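Local atomic coordinates of uracil-dna glycosylase (Deinococcus radiodurans, PDB entry 4UQM), a protein that belongs to the uracil-DNA glycosylase superfamily, an alpha/beta protein with a four-stranded parallel sheet between helices, and is bound to nucleic acid in this structure. Residues G73-L78 and K169-K174; E175-F180 and N198-E203; F64-Y69 and G137-N142; I181-Y186 and R219-T224. The protein carries 1 engineered substitution. All blocks are in the same frame, centred on the assembly; numbering follows the deposited sequence.

Contact 1 (G73-L78 and K169-K174); sequences GEVKVL and KAVNAK
Helix 160-172 packs against the four-stranded parallel sheet of this alpha/beta fold, and its C-terminal turn, with the residues just after it, meets the lead-in to strand 77-81. Within residues 169-174, Val171 comes first and supplies the apolar half of the contact by dividing its two methyls. CG1, anti to the backbone N (chi1 178°), touches Val75 CG1 at 4.0 Å, the two valines crossing at about a right angle. CG2, beside the backbone N, meets Leu78 CD1 at 4.0 Å on an oblique approach. Trp27 packs on both valines, and Phe180 on Val171 and Leu78, so the cluster is buried. The polar half comes from Lys174, whose chain bends at chi3 (60°) and again at chi4 to bring NZ to the carbonyls of the turn at residues 73-75. There its strongest partner is Leu72 O, just ahead of that turn. Arg233 NH1 donates to Val75 O, and the same carbonyl also receives Lys174 NZ at 3.1 Å, in the carbonyl plane on a lone pair, with a C=O...N angle of 130°.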
# COMPACT_ATOMS: atom_id res chain seq x y z
N GLY A 73 -0.88 -9.48 -11.92
CA GLY A 73 -1.58 -9.27 -13.17
C GLY A 73 -2.80 -8.35 -13.12
O GLY A 73 -3.26 -7.89 -14.18
N GLU A 74 -3.36 -8.13 -11.93
CA GLU A 74 -4.52 -7.27 -11.78
C GLU A 74 -4.17 -5.85 -11.37
O GLU A 74 -5.05 -5.01 -11.38
CB GLU A 74 -5.47 -7.85 -10.73
CG GLU A 74 -6.00 -9.21 -11.16
CD GLU A 74 -7.07 -9.82 -10.28
OE1 GLU A 74 -7.70 -9.13 -9.48
OE2 GLU A 74 -7.31 -11.05 -10.42
N VAL A 75 -2.92 -5.56 -11.07
CA VAL A 75 -2.57 -4.23 -10.57
C VAL A 75 -2.76 -3.17 -11.66
O VAL A 75 -2.16 -3.27 -12.71
CB VAL A 75 -1.11 -4.17 -10.04
CG1 VAL A 75 -0.75 -2.78 -9.56
CG2 VAL A 75 -0.90 -5.17 -8.92
N LYS A 76 -3.58 -2.17 -11.39
CA LYS A 76 -3.63 -1.00 -12.19
C LYS A 76 -3.26 0.28 -11.47
O LYS A 76 -2.88 1.26 -12.14
CB LYS A 76 -4.95 -0.90 -12.93
CG LYS A 76 -6.15 -0.70 -12.13
CD LYS A 76 -7.37 -0.77 -13.10
CE LYS A 76 -8.62 -0.18 -12.54
NZ LYS A 76 -9.66 -0.42 -13.58
N VAL A 77 -3.38 0.27 -10.14
CA VAL A 77 -2.96 1.42 -9.32
C VAL A 77 -2.18 0.87 -8.16
O VAL A 77 -2.58 -0.16 -7.57
CB VAL A 77 -4.17 2.22 -8.79
CG1 VAL A 77 -3.71 3.38 -7.88
CG2 VAL A 77 -5.04 2.73 -9.94
N LEU A 78 -1.02 1.45 -7.87
CA LEU A 78 -0.25 1.05 -6.72
C LEU A 78 -0.17 2.25 -5.80
O LEU A 78 0.38 3.24 -6.15
CB LEU A 78 1.15 0.56 -7.14
CG LEU A 78 2.00 -0.07 -6.04
CD1 LEU A 78 3.10 -0.92 -6.64
CD2 LEU A 78 2.61 0.99 -5.11
N LYS A 169 9.42 -2.91 -8.72
CA LYS A 169 10.04 -3.34 -9.95
C LYS A 169 9.18 -4.35 -10.73
O LYS A 169 9.12 -4.26 -11.95
CB LYS A 169 11.45 -3.92 -9.71
CG LYS A 169 12.45 -2.79 -9.36
CD LYS A 169 13.83 -3.36 -9.07
CE LYS A 169 14.70 -2.48 -8.16
NZ LYS A 169 15.95 -3.14 -7.68
N ALA A 170 8.52 -5.28 -10.03
CA ALA A 170 7.69 -6.27 -10.72
C ALA A 170 6.48 -5.61 -11.41
O ALA A 170 6.10 -5.96 -12.55
CB ALA A 170 7.20 -7.30 -9.75
N VAL A 171 5.87 -4.65 -10.72
CA VAL A 171 4.76 -3.88 -11.30
C VAL A 171 5.28 -3.01 -12.44
O VAL A 171 4.64 -2.95 -13.49
CB VAL A 171 4.07 -3.04 -10.22
CG1 VAL A 171 2.97 -2.21 -10.80
CG2 VAL A 171 3.49 -3.97 -9.13
N ASN A 172 6.43 -2.36 -12.27
CA ASN A 172 6.98 -1.52 -13.34
C ASN A 172 7.29 -2.28 -14.63
O ASN A 172 7.20 -1.76 -15.74
CB ASN A 172 8.27 -0.89 -12.85
CG ASN A 172 8.90 0.02 -13.85
OD1 ASN A 172 8.34 1.07 -14.18
ND2 ASN A 172 10.05 -0.35 -14.36
N ALA A 173 7.65 -3.54 -14.48
CA ALA A 173 7.89 -4.43 -15.62
C ALA A 173 6.63 -4.74 -16.44
O ALA A 173 6.74 -5.27 -17.56
CB ALA A 173 8.54 -5.72 -15.16
N LYS A 174 5.43 -4.47 -15.90
CA LYS A 174 4.21 -4.66 -16.71
C LYS A 174 4.19 -3.66 -17.86
O LYS A 174 4.60 -2.51 -17.71
CB LYS A 174 2.96 -4.51 -15.85
CG LYS A 174 2.74 -5.58 -14.77
CD LYS A 174 1.77 -5.07 -13.71
CE LYS A 174 0.41 -4.71 -14.17
NZ LYS A 174 -0.63 -5.67 -13.92

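Contact 2 (E175-F180 and N198-E203); sequences EERVVF and NHVVIE
The beta-alpha-beta unit made of strand 179-183, helix 185-188 and strand 200-204 brings two neighbouring parallel strands together here, preceded by hydrogen bonds between the loops that lead into them. Asn198 ND2 donates to Glu175 O at 2.9 Å, nearly in its own amide plane. In return Arg177 NE gives a short bond of 2.7 Å to Asn198 O, which lies at the guanidinium edge. The bend at chi3 (-72°) turns the guanidinium flat over Val200, whose CG2 sits 3.5 Å above the centre of one face. A water joins Arg177 NH2 to His199 O, while NH1 reaches Ala227 O of helix 220-230.

His199 stands in for a backbone acceptor: its ND1 receives Val178 N at 3.1 Å, 28° out of the ring plane. Since ND1 accepts this N-H while NE2 faces Asn172 O, the ring is probably neutral, with its proton on NE2. From there the regular parallel ladder takes over, as Val200 N bonds to Val178 O, Phe180 N to Val200 O at 2.8 Å and Ile202 N to Phe180 O at 2.8 Å, the last two nearly along the C=O axes. On the face with Val179, CG1 of that residue meets Ile202 CD1 at 3.7 Å, where Thr224 of helix 220-230 packs on both. On the other face Phe180 points the CE1 edge of its ring at His199 in a T-shaped pair (ring planes at 67°, centroids 5.6 Å apart), while Val178 CG1 lies over the rim of one phenyl face.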
# COMPACT_ATOMS: atom_id res chain seq x y z
N GLU A 175 3.64 -4.11 -18.98
CA GLU A 175 3.56 -3.29 -20.19
C GLU A 175 2.39 -2.30 -20.12
O GLU A 175 2.55 -1.13 -20.46
CB GLU A 175 3.55 -4.19 -21.43
CG GLU A 175 4.85 -5.03 -21.49
CD GLU A 175 4.94 -6.11 -22.56
OE1 GLU A 175 4.04 -7.01 -22.65
OE2 GLU A 175 6.00 -6.12 -23.26
N GLU A 176 1.26 -2.75 -19.61
CA GLU A 176 0.08 -1.88 -19.52
C GLU A 176 0.21 -0.89 -18.41
O GLU A 176 0.77 -1.20 -17.38
CB GLU A 176 -1.21 -2.66 -19.34
CG GLU A 176 -2.36 -1.93 -20.03
CD GLU A 176 -3.58 -2.80 -20.27
OE1 GLU A 176 -3.62 -3.91 -19.66
OE2 GLU A 176 -4.46 -2.37 -21.06
N ARG A 177 -0.31 0.31 -18.66
CA ARG A 177 -0.23 1.40 -17.71
C ARG A 177 -0.63 1.03 -16.28
O ARG A 177 -1.72 0.51 -16.00
CB ARG A 177 -1.12 2.57 -18.15
CG ARG A 177 -1.17 3.70 -17.12
CD ARG A 177 -1.62 4.99 -17.73
NE ARG A 177 -0.60 5.61 -18.60
CZ ARG A 177 -0.74 6.79 -19.17
NH1 ARG A 177 -1.92 7.43 -19.14
NH2 ARG A 177 0.26 7.32 -19.88
N VAL A 178 0.24 1.38 -15.35
CA VAL A 178 -0.03 1.40 -13.94
C VAL A 178 0.19 2.82 -13.44
O VAL A 178 1.18 3.51 -13.81
CB VAL A 178 0.88 0.41 -13.19
CG1 VAL A 178 0.69 0.53 -11.73
CG2 VAL A 178 0.57 -1.00 -13.66
N VAL A 179 -0.71 3.28 -12.59
CA VAL A 179 -0.53 4.53 -11.87
C VAL A 179 0.02 4.25 -10.50
O VAL A 179 -0.60 3.53 -9.69
CB VAL A 179 -1.86 5.32 -11.81
CG1 VAL A 179 -1.68 6.65 -11.06
CG2 VAL A 179 -2.52 5.53 -13.18
N PHE A 180 1.17 4.82 -10.20
CA PHE A 180 1.79 4.73 -8.91
C PHE A 180 1.55 6.00 -8.14
O PHE A 180 1.94 7.09 -8.61
CB PHE A 180 3.31 4.55 -9.07
CG PHE A 180 3.74 3.27 -9.78
CD1 PHE A 180 3.66 3.13 -11.16
CD2 PHE A 180 4.27 2.21 -9.05
CE1 PHE A 180 4.13 1.99 -11.79
CE2 PHE A 180 4.72 1.03 -9.66
CZ PHE A 180 4.63 0.92 -11.04
N ASN A 198 4.86 3.50 -20.17
CA ASN A 198 3.42 3.68 -20.04
C ASN A 198 2.92 3.99 -18.67
O ASN A 198 1.71 4.19 -18.49
CB ASN A 198 2.69 2.46 -20.54
CG ASN A 198 2.86 2.28 -22.02
OD1 ASN A 198 2.86 3.25 -22.81
ND2 ASN A 198 3.03 1.02 -22.42
N HIS A 199 3.81 4.06 -17.69
CA HIS A 199 3.37 4.26 -16.33
C HIS A 199 3.27 5.74 -15.96
O HIS A 199 3.81 6.58 -16.66
CB HIS A 199 4.28 3.51 -15.36
CG HIS A 199 4.32 2.04 -15.63
ND1 HIS A 199 3.22 1.35 -16.07
CD2 HIS A 199 5.32 1.13 -15.56
CE1 HIS A 199 3.52 0.09 -16.27
NE2 HIS A 199 4.79 -0.08 -15.96
N VAL A 200 2.56 6.03 -14.88
CA VAL A 200 2.35 7.39 -14.38
C VAL A 200 2.66 7.41 -12.92
O VAL A 200 2.25 6.51 -12.19
CB VAL A 200 0.89 7.84 -14.64
CG1 VAL A 200 0.57 9.18 -13.99
CG2 VAL A 200 0.58 7.92 -16.14
N VAL A 201 3.33 8.46 -12.47
CA VAL A 201 3.62 8.67 -11.07
C VAL A 201 2.93 9.93 -10.57
O VAL A 201 3.01 11.00 -11.19
CB VAL A 201 5.12 8.78 -10.81
CG1 VAL A 201 5.39 8.98 -9.33
CG2 VAL A 201 5.81 7.53 -11.33
N ILE A 202 2.23 9.76 -9.45
CA ILE A 202 1.63 10.85 -8.72
C ILE A 202 2.25 10.84 -7.33
O ILE A 202 2.29 9.80 -6.68
CB ILE A 202 0.10 10.66 -8.64
CG1 ILE A 202 -0.48 10.71 -10.02
CG2 ILE A 202 -0.52 11.73 -7.74
CD1 ILE A 202 -1.90 10.18 -10.13
N GLU A 203 2.76 11.98 -6.87
CA GLU A 203 3.45 12.00 -5.60
C GLU A 203 2.99 13.18 -4.78
O GLU A 203 2.72 14.26 -5.30
CB GLU A 203 4.98 11.94 -5.77
CG GLU A 203 5.60 13.12 -6.38
CD GLU A 203 7.08 12.88 -6.69
OE1 GLU A 203 7.81 12.27 -5.88
OE2 GLU A 203 7.47 13.17 -7.79
O HOH W 1 3.17 7.03 -19.39

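Contact 3 (F64-Y69 and G137-N142); sequences FNALRY and GVLLLN
Ala66 sets its methyl against the backbone of strand 138-142, with CB 3.4 Å from Leu140 O, so that helix 65-69 lies close to the strand. The two axes approach to 7.6 Å and run nearly antiparallel, at 171°. Leu139 fills the flank of this meeting: CG anti to the backbone N (chi1 -178°) and chi2 at 68° carry CD1 toward the helix, where it comes to 3.3 Å from Ala66 O and 3.9 Å from Ala66 CB. The same methyl also lies 4.3 Å from Leu67 CD2, and Leu141 CD1 adds a looser touch on Ala66. Packing here is therefore methyl against peptide as much as methyl against methyl. A water completes it by donating to Ala66 O at 3.1 Å and accepting from Leu140 N at 3.0 Å, thereby serving two buried backbone groups at once. Just ahead of the strand, Gly137 with its positive phi is the C-prime residue of the Schellman motif that ends helix 131-134. Beyond the pair, strand 77-81 runs parallel to strand 138-142, Leu78 packing on Leu139 and Leu80 on Leu141, while Trp27 of helix 25-35 touches both Leu67 and Leu139.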
# COMPACT_ATOMS: atom_id res chain seq x y z
N PHE A 64 1.43 -9.80 4.41
CA PHE A 64 1.50 -9.83 2.95
C PHE A 64 0.10 -9.77 2.31
O PHE A 64 -0.05 -10.07 1.10
CB PHE A 64 2.27 -11.08 2.50
CG PHE A 64 3.72 -11.03 2.87
CD1 PHE A 64 4.62 -10.28 2.12
CD2 PHE A 64 4.21 -11.73 3.96
CE1 PHE A 64 5.98 -10.21 2.48
CE2 PHE A 64 5.56 -11.66 4.30
CZ PHE A 64 6.42 -10.90 3.56
N ASN A 65 -0.93 -9.35 3.06
CA ASN A 65 -2.28 -9.33 2.51
C ASN A 65 -2.48 -8.49 1.27
O ASN A 65 -3.34 -8.83 0.48
CB ASN A 65 -3.34 -8.97 3.55
CG ASN A 65 -3.65 -10.15 4.47
OD1 ASN A 65 -3.17 -11.27 4.29
ND2 ASN A 65 -4.41 -9.88 5.50
N ALA A 66 -1.76 -7.40 1.10
CA ALA A 66 -1.96 -6.61 -0.12
C ALA A 66 -1.71 -7.46 -1.36
O ALA A 66 -2.40 -7.31 -2.37
CB ALA A 66 -1.07 -5.38 -0.14
N LEU A 67 -0.65 -8.29 -1.33
CA LEU A 67 -0.35 -9.17 -2.47
C LEU A 67 -1.43 -10.22 -2.61
O LEU A 67 -1.75 -10.60 -3.73
CB LEU A 67 1.01 -9.83 -2.27
CG LEU A 67 2.20 -8.94 -1.95
CD1 LEU A 67 3.45 -9.80 -1.81
CD2 LEU A 67 2.41 -7.85 -2.96
N ARG A 68 -1.95 -10.75 -1.49
CA ARG A 68 -3.03 -11.71 -1.58
C ARG A 68 -4.31 -11.21 -2.22
O ARG A 68 -5.01 -11.97 -2.93
CB ARG A 68 -3.37 -12.29 -0.17
CG ARG A 68 -2.18 -13.02 0.45
CD ARG A 68 -2.57 -13.80 1.70
NE ARG A 68 -1.40 -14.54 2.19
CZ ARG A 68 -0.61 -14.19 3.20
NH1 ARG A 68 -0.82 -13.09 3.90
NH2 ARG A 68 0.47 -14.86 3.43
N TYR A 69 -4.63 -9.96 -1.98
CA TYR A 69 -5.94 -9.41 -2.43
C TYR A 69 -5.83 -8.78 -3.81
O TYR A 69 -6.86 -8.66 -4.46
CB TYR A 69 -6.52 -8.47 -1.33
CG TYR A 69 -6.71 -9.27 -0.03
CD1 TYR A 69 -6.66 -10.68 -0.05
CD2 TYR A 69 -6.84 -8.67 1.22
CE1 TYR A 69 -6.80 -11.44 1.09
CE2 TYR A 69 -7.02 -9.46 2.37
CZ TYR A 69 -6.93 -10.83 2.29
OH TYR A 69 -7.06 -11.75 3.36
N GLY A 137 -8.05 -3.82 -8.41
CA GLY A 137 -6.71 -3.63 -8.96
C GLY A 137 -5.92 -2.55 -8.28
O GLY A 137 -4.88 -2.19 -8.83
N VAL A 138 -6.34 -2.10 -7.11
CA VAL A 138 -5.57 -1.10 -6.36
C VAL A 138 -4.74 -1.82 -5.30
O VAL A 138 -5.30 -2.36 -4.33
CB VAL A 138 -6.49 -0.09 -5.68
CG1 VAL A 138 -5.65 0.96 -4.94
CG2 VAL A 138 -7.41 0.60 -6.71
N LEU A 139 -3.42 -1.86 -5.49
CA LEU A 139 -2.53 -2.50 -4.57
C LEU A 139 -2.23 -1.52 -3.45
O LEU A 139 -1.65 -0.47 -3.69
CB LEU A 139 -1.25 -2.94 -5.30
CG LEU A 139 -0.21 -3.68 -4.47
CD1 LEU A 139 -0.69 -5.05 -4.04
CD2 LEU A 139 1.03 -3.91 -5.32
N LEU A 140 -2.63 -1.88 -2.24
CA LEU A 140 -2.51 -1.01 -1.08
C LEU A 140 -1.27 -1.35 -0.27
O LEU A 140 -1.31 -2.12 0.69
CB LEU A 140 -3.82 -1.09 -0.27
CG LEU A 140 -5.07 -0.56 -1.00
CD1 LEU A 140 -6.30 -1.01 -0.26
CD2 LEU A 140 -5.00 0.93 -1.00
N LEU A 141 -0.17 -0.76 -0.67
CA LEU A 141 1.17 -1.10 -0.17
C LEU A 141 1.67 -0.02 0.79
O LEU A 141 1.24 1.11 0.76
CB LEU A 141 2.14 -1.28 -1.33
CG LEU A 141 3.36 -2.20 -1.20
CD1 LEU A 141 2.92 -3.63 -0.85
CD2 LEU A 141 4.24 -2.17 -2.46
N ASN A 142 2.63 -0.40 1.63
CA ASN A 142 3.49 0.57 2.35
C ASN A 142 4.94 0.24 2.05
O ASN A 142 5.26 -0.91 1.72
CB ASN A 142 3.26 0.42 3.86
CG ASN A 142 1.98 1.09 4.35
OD1 ASN A 142 1.74 2.26 4.08
ND2 ASN A 142 1.19 0.37 5.17
O HOH W 2 -3.96 -4.62 -2.28

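Contact 4 (I181-Y186 and R219-T224); sequences ILWGSY and RPFSKT. With nucleotides of chain B.
Trp183 and Ile181, two residues apart on strand 179-183 of the parallel sheet, point toward the first turn of helix 220-230, which runs nearly antiparallel to the strand (163°). The indole meets the helix by its outer edge: CZ2 lies 3.7 Å from Phe221 CZ and 4.3 Å from Pro220 CG. The two rings are oblique to each other, with planes at 72° and with Phe221 CE1 and CZ near the indole plane. Ile181 sends CD1 to Thr224 OG1 at 3.4 Å, crossing it at about a right angle, while its CG2 covers the rim of one indole face.

In the next shell, Thr224 OG1 donates to Pro220 O at 2.7 Å, a carbonyl that also accepts Thr224 N, which ties the hydroxyl back to its own helix. Phe96 and Phe215 form edge-to-face pairs with Trp183, and Trp238 does so with Phe221. Asp118 holds the helix start through Arg219 NE and Ser222 OG. At the far end of the strand the chain turns through Gly184, with positive phi, to the nucleic acid, where Gly184 CA approaches OP1 of DT11 of chain B to 3.2 Å and Ser185 N donates almost straight (175°) to OP2 of that nucleotide at 2.8 Å.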
# COMPACT_ATOMS: atom_id res chain seq x y z
N ILE A 181 0.94 5.87 -6.97
CA ILE A 181 0.66 6.99 -6.06
C ILE A 181 1.57 6.84 -4.85
O ILE A 181 1.44 5.92 -4.07
CB ILE A 181 -0.84 7.01 -5.60
CG1 ILE A 181 -1.78 7.04 -6.82
CG2 ILE A 181 -1.10 8.14 -4.61
CD1 ILE A 181 -3.24 6.86 -6.39
N LEU A 182 2.51 7.80 -4.72
CA LEU A 182 3.56 7.73 -3.69
C LEU A 182 3.21 8.77 -2.65
O LEU A 182 3.32 10.00 -2.91
CB LEU A 182 4.93 7.98 -4.33
CG LEU A 182 5.24 7.07 -5.55
CD1 LEU A 182 6.65 7.40 -6.07
CD2 LEU A 182 5.10 5.59 -5.20
N TRP A 183 2.80 8.31 -1.47
CA TRP A 183 2.39 9.18 -0.39
C TRP A 183 3.44 9.21 0.70
O TRP A 183 3.54 8.26 1.49
CB TRP A 183 1.06 8.70 0.23
CG TRP A 183 -0.15 9.07 -0.67
CD1 TRP A 183 -0.21 10.05 -1.62
CD2 TRP A 183 -1.44 8.49 -0.60
NE1 TRP A 183 -1.50 10.12 -2.16
CE2 TRP A 183 -2.26 9.15 -1.54
CE3 TRP A 183 -2.01 7.48 0.17
CZ2 TRP A 183 -3.61 8.79 -1.70
CZ3 TRP A 183 -3.32 7.13 -0.02
CH2 TRP A 183 -4.08 7.77 -0.95
N GLY A 184 4.16 10.33 0.78
CA GLY A 184 5.15 10.57 1.81
C GLY A 184 6.58 10.44 1.32
O GLY A 184 6.88 9.81 0.28
N SER A 185 7.49 10.99 2.11
CA SER A 185 8.88 11.03 1.72
C SER A 185 9.49 9.64 1.55
O SER A 185 10.31 9.40 0.66
CB SER A 185 9.67 11.84 2.72
OG SER A 185 9.20 13.20 2.76
N TYR A 186 9.13 8.73 2.46
CA TYR A 186 9.73 7.37 2.36
C TYR A 186 9.21 6.61 1.13
O TYR A 186 10.02 6.00 0.39
CB TYR A 186 9.50 6.59 3.67
CG TYR A 186 10.40 7.14 4.77
CD1 TYR A 186 10.03 8.21 5.57
CD2 TYR A 186 11.72 6.67 4.93
CE1 TYR A 186 10.87 8.74 6.49
CE2 TYR A 186 12.58 7.21 5.83
CZ TYR A 186 12.17 8.27 6.60
OH TYR A 186 13.02 8.84 7.52
N ARG A 219 -5.29 16.10 -5.52
CA ARG A 219 -6.20 15.43 -6.49
C ARG A 219 -5.68 14.14 -7.09
O ARG A 219 -5.75 13.95 -8.29
CB ARG A 219 -6.54 16.42 -7.60
CG ARG A 219 -7.27 17.64 -7.06
CD ARG A 219 -8.06 18.38 -8.15
NE ARG A 219 -9.25 17.60 -8.49
CZ ARG A 219 -10.14 17.81 -9.44
NH1 ARG A 219 -10.08 18.87 -10.23
NH2 ARG A 219 -11.12 16.93 -9.59
N PRO A 220 -5.21 13.22 -6.26
CA PRO A 220 -4.57 12.04 -6.83
C PRO A 220 -5.61 11.08 -7.48
O PRO A 220 -5.27 10.29 -8.35
CB PRO A 220 -3.90 11.41 -5.62
CG PRO A 220 -4.75 11.82 -4.46
CD PRO A 220 -5.17 13.21 -4.78
N PHE A 221 -6.83 11.11 -6.99
CA PHE A 221 -7.87 10.12 -7.36
C PHE A 221 -8.40 10.41 -8.77
O PHE A 221 -8.48 9.51 -9.64
CB PHE A 221 -8.95 10.06 -6.28
CG PHE A 221 -8.40 9.88 -4.89
CD1 PHE A 221 -7.83 8.66 -4.49
CD2 PHE A 221 -8.35 10.95 -4.02
CE1 PHE A 221 -7.26 8.49 -3.23
CE2 PHE A 221 -7.78 10.79 -2.73
CZ PHE A 221 -7.21 9.56 -2.38
N SER A 222 -8.65 11.69 -9.04
CA SER A 222 -9.05 12.09 -10.37
C SER A 222 -7.89 11.99 -11.36
O SER A 222 -8.09 11.58 -12.50
CB SER A 222 -9.65 13.49 -10.38
OG SER A 222 -8.71 14.43 -9.93
N LYS A 223 -6.70 12.41 -10.94
CA LYS A 223 -5.53 12.27 -11.81
C LYS A 223 -5.32 10.80 -12.19
O LYS A 223 -5.07 10.49 -13.34
CB LYS A 223 -4.28 12.84 -11.15
CG LYS A 223 -4.29 14.35 -11.09
CD LYS A 223 -3.16 14.86 -10.25
CE LYS A 223 -3.14 16.38 -10.19
NZ LYS A 223 -2.28 16.83 -9.07
N THR A 224 -5.51 9.89 -11.21
CA THR A 224 -5.35 8.46 -11.50
C THR A 224 -6.35 8.01 -12.57
O THR A 224 -6.00 7.31 -13.51
CB THR A 224 -5.52 7.66 -10.19
OG1 THR A 224 -4.42 7.94 -9.34
CG2 THR A 224 -5.59 6.15 -10.46
P DT B 11 5.75 13.07 4.72
OP1 DT B 11 4.92 13.30 3.52
OP2 DT B 11 6.78 11.98 4.68
O5' DT B 11 6.55 14.43 5.02
C5' DT B 11 5.93 15.68 4.64
C4' DT B 11 6.97 16.76 4.85
O4' DT B 11 7.18 16.96 6.28
C3' DT B 11 8.35 16.41 4.27
O3' DT B 11 8.97 17.64 3.95
C2' DT B 11 9.14 15.99 5.49
C1' DT B 11 8.55 16.93 6.53
N1 DT B 11 8.78 16.59 7.94
C2 DT B 11 9.01 17.64 8.81
O2 DT B 11 8.93 18.81 8.47
N3 DT B 11 9.30 17.27 10.09
C4 DT B 11 9.38 15.97 10.59
O4 DT B 11 9.62 15.78 11.77
C5 DT B 11 9.14 14.93 9.63
C7 DT B 11 9.20 13.50 10.08
C6 DT B 11 8.85 15.28 8.37

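From the N terminus, residues 64-69 open contact 3 and residues 73-78 open contact 1. Contact 3 closes at 137-142 before contact 1 closes at 169-174, so these two loops cross. The chain runs directly on into contact 2 at 175-180 and contact 4 at 181-186, which cross in the same way, closing at 198-203 and 219-224. The two crossed pairs follow in series, and none nests within another. Together they span the sheet in the order 138-142, 77-81, 179-183, 200-204. Contacts 1 and 3 bring helices 160-172 and 65-69 to it, contact 2 zips its last strand pair, and contact 4 adds helix 220-230.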